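Local coordinates for amino acid ABC transporter, periplasmic amino acid-binding protein (Brucella ovis, PDB 4Z9N), which binds glutathione and, as a family 3 extracellular solute-binding protein, probably delivers it to an ABC transporter in the inner membrane, at residues G111-M115 and N146-F151. Sequence-based numbering, arbitrary orientation.
Sequences GQGFM and NMADYF
With CG trans to the backbone N and the chain straight beyond it, Gln112 reaches out from strand 112-115, and Asn146, its CG lying across from its own carbonyl carbon (chi1 -63°), meets it from helix 146-151. Asn146 ND2 gives a hydrogen bond to Gln112 OE1 (3.0 Å), arriving almost head-on to the C=O, with the acceptor in the donor amide's plane. An amide suits each place because it donates and accepts at once: Gln112 NE2 is taken up by Thr182 OG1 and Thr143 O, and Asn146 OD1 by Arg328 of the second subunit, so the buried polar ends find partners.

Two residues along the strand, Phe114 fills the apolar half. Met147 SD lies 4.0 Å from Phe114 CE2, in the plane of the ring, a Met-aromatic contact at the edge that a flexible thioether makes easily. The Phe114 and Tyr150 rings lie obliquely, planes 31° apart, and Phe151 brings CE1 to within 4.1 Å of Phe114 CZ. Ile135 on strand 134-138 also packs against Phe114, Met147 and Phe151.

The side chain of Asn146 is about 7 Å from bound glutathione. Strand 112-115 and helix segment 146-151 cross at 78°, a helix packed on the mixed sheet, typical of a lobe of the periplasmic binding protein fold.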
ATOM      1  N   GLY D 111      -2.826  -0.661  15.478  1.00 12.34           N
ATOM      2  CA  GLY D 111      -4.100  -0.070  15.854  1.00 15.26           C
ATOM      3  C   GLY D 111      -3.988   0.380  17.299  1.00 15.94           C
ATOM      4  O   GLY D 111      -3.149  -0.146  18.039  1.00 16.36           O
ATOM      5  N   GLN D 112      -4.812   1.340  17.706  1.00 11.23           N
ATOM      6  CA  GLN D 112      -4.741   1.869  19.077  1.00 13.98           C
ATOM      7  C   GLN D 112      -5.419   0.956  20.091  1.00 14.37           C
ATOM      8  O   GLN D 112      -6.502   0.422  19.829  1.00 15.22           O
ATOM      9  CB  GLN D 112      -5.380   3.256  19.129  1.00 12.76           C
ATOM     10  CG  GLN D 112      -5.433   3.899  20.504  1.00 11.89           C
ATOM     11  CD  GLN D 112      -5.837   5.356  20.414  1.00 15.44           C
ATOM     12  OE1 GLN D 112      -5.858   5.936  19.325  1.00 13.98           O
ATOM     13  NE2 GLN D 112      -6.162   5.966  21.558  1.00 14.58           N
ATOM     14  N   GLY D 113      -4.784   0.789  21.253  1.00 13.17           N
ATOM     15  CA  GLY D 113      -5.346  -0.015  22.320  1.00 15.59           C
ATOM     16  C   GLY D 113      -5.164   0.630  23.682  1.00 16.23           C
ATOM     17  O   GLY D 113      -4.686   1.772  23.788  1.00 16.25           O
ATOM     18  N   PHE D 114      -5.578  -0.097  24.715  1.00 17.77           N
ATOM     19  CA  PHE D 114      -5.526   0.358  26.105  1.00 17.94           C
ATOM     20  C   PHE D 114      -4.844  -0.671  26.994  1.00 17.92           C
ATOM     21  O   PHE D 114      -5.048  -1.868  26.826  1.00 19.76           O
ATOM     22  CB  PHE D 114      -6.934   0.622  26.645  1.00 17.28           C
ATOM     23  CG  PHE D 114      -7.650   1.719  25.937  1.00 17.73           C
ATOM     24  CD1 PHE D 114      -8.394   1.450  24.791  1.00 18.70           C
ATOM     25  CD2 PHE D 114      -7.553   3.024  26.393  1.00 18.12           C
ATOM     26  CE1 PHE D 114      -9.047   2.463  24.128  1.00 18.03           C
ATOM     27  CE2 PHE D 114      -8.203   4.054  25.733  1.00 18.96           C
ATOM     28  CZ  PHE D 114      -8.952   3.769  24.596  1.00 18.92           C
ATOM     29  N   MET D 115      -4.049  -0.200  27.947  1.00 18.46           N
ATOM     30  CA  MET D 115      -3.368  -1.093  28.890  1.00 19.86           C
ATOM     31  C   MET D 115      -3.704  -0.702  30.326  1.00 20.96           C
ATOM     32  O   MET D 115      -3.774   0.491  30.642  1.00 21.88           O
ATOM     33  CB  MET D 115      -1.860  -1.051  28.658  1.00 22.18           C
ATOM     34  CG  MET D 115      -1.055  -2.034  29.509  1.00 22.65           C
ATOM     35  SD  MET D 115       0.647  -2.175  28.908  1.00 21.69           S
ATOM     36  CE  MET D 115       1.284  -0.543  29.293  1.00 20.71           C
ATOM     37  N   ASN D 146      -8.228   9.914  18.695  1.00 11.47           N
ATOM     38  CA  ASN D 146      -9.034   8.693  18.609  1.00 13.51           C
ATOM     39  C   ASN D 146      -9.679   8.361  19.952  1.00 14.09           C
ATOM     40  O   ASN D 146     -10.802   7.852  19.980  1.00 15.78           O
ATOM     41  CB  ASN D 146      -8.212   7.486  18.175  1.00 14.21           C
ATOM     42  CG  ASN D 146      -7.638   7.623  16.780  1.00 18.66           C
ATOM     43  OD1 ASN D 146      -8.224   8.252  15.906  1.00 17.50           O
ATOM     44  ND2 ASN D 146      -6.470   7.026  16.570  1.00 18.81           N
ATOM     45  N   MET D 147      -8.962   8.596  21.056  1.00 11.46           N
ATOM     46  CA  MET D 147      -9.526   8.256  22.362  1.00 12.54           C
ATOM     47  C   MET D 147     -10.755   9.109  22.640  1.00 13.52           C
ATOM     48  O   MET D 147     -11.770   8.607  23.102  1.00 15.52           O
ATOM     49  CB  MET D 147      -8.522   8.433  23.491  1.00 16.24           C
ATOM     50  CG  MET D 147      -9.164   8.197  24.853  1.00 19.01           C
ATOM     51  SD  MET D 147      -7.966   7.997  26.180  1.00 18.38           S
ATOM     52  CE  MET D 147      -7.062   9.544  26.083  1.00 18.68           C
ATOM     53  N   ALA D 148     -10.661  10.400  22.357  1.00 13.98           N
ATOM     54  CA  ALA D 148     -11.815  11.267  22.525  1.00 15.67           C
ATOM     55  C   ALA D 148     -12.994  10.705  21.720  1.00 16.69           C
ATOM     56  O   ALA D 148     -14.118  10.608  22.231  1.00 15.37           O
ATOM     57  CB  ALA D 148     -11.485  12.693  22.099  1.00 16.91           C
ATOM     58  N   ASP D 149     -12.737  10.330  20.463  1.00 15.11           N
ATOM     59  CA  ASP D 149     -13.791   9.797  19.593  1.00 15.61           C
ATOM     60  C   ASP D 149     -14.458   8.580  20.224  1.00 16.53           C
ATOM     61  O   ASP D 149     -15.690   8.436  20.217  1.00 16.67           O
ATOM     62  CB  ASP D 149     -13.237   9.375  18.229  1.00 18.90           C
ATOM     63  CG  ASP D 149     -12.846  10.540  17.342  1.00 22.98           C
ATOM     64  OD1 ASP D 149     -13.255  11.690  17.609  1.00 21.61           O
ATOM     65  OD2 ASP D 149     -12.129  10.276  16.348  1.00 19.86           O
ATOM     66  N   TYR D 150     -13.624   7.677  20.727  1.00 16.30           N
ATOM     67  CA  TYR D 150     -14.099   6.395  21.242  1.00 17.66           C
ATOM     68  C   TYR D 150     -14.959   6.573  22.496  1.00 17.11           C
ATOM     69  O   TYR D 150     -15.985   5.912  22.662  1.00 17.41           O
ATOM     70  CB  TYR D 150     -12.899   5.488  21.538  1.00 15.86           C
ATOM     71  CG  TYR D 150     -13.232   4.094  22.022  1.00 19.83           C
ATOM     72  CD1 TYR D 150     -13.788   3.153  21.166  1.00 20.50           C
ATOM     73  CD2 TYR D 150     -12.950   3.712  23.331  1.00 18.11           C
ATOM     74  CE1 TYR D 150     -14.081   1.865  21.605  1.00 22.80           C
ATOM     75  CE2 TYR D 150     -13.228   2.422  23.778  1.00 21.12           C
ATOM     76  CZ  TYR D 150     -13.792   1.505  22.909  1.00 22.45           C
ATOM     77  OH  TYR D 150     -14.072   0.229  23.350  1.00 25.24           O
ATOM     78  N   PHE D 151     -14.553   7.490  23.367  1.00 15.05           N
ATOM     79  CA  PHE D 151     -15.293   7.703  24.601  1.00 15.65           C
ATOM     80  C   PHE D 151     -16.597   8.433  24.330  1.00 18.79           C
ATOM     81  O   PHE D 151     -17.602   8.133  24.964  1.00 18.47           O
ATOM     82  CB  PHE D 151     -14.430   8.463  25.618  1.00 16.16           C
ATOM     83  CG  PHE D 151     -13.573   7.564  26.445  1.00 18.41           C
ATOM     84  CD1 PHE D 151     -12.565   6.808  25.853  1.00 21.33           C
ATOM     85  CD2 PHE D 151     -13.797   7.436  27.805  1.00 17.24           C
ATOM     86  CE1 PHE D 151     -11.788   5.955  26.615  1.00 21.01           C
ATOM     87  CE2 PHE D 151     -13.036   6.584  28.569  1.00 21.98           C
ATOM     88  CZ  PHE D 151     -12.031   5.837  27.980  1.00 23.84           C
TER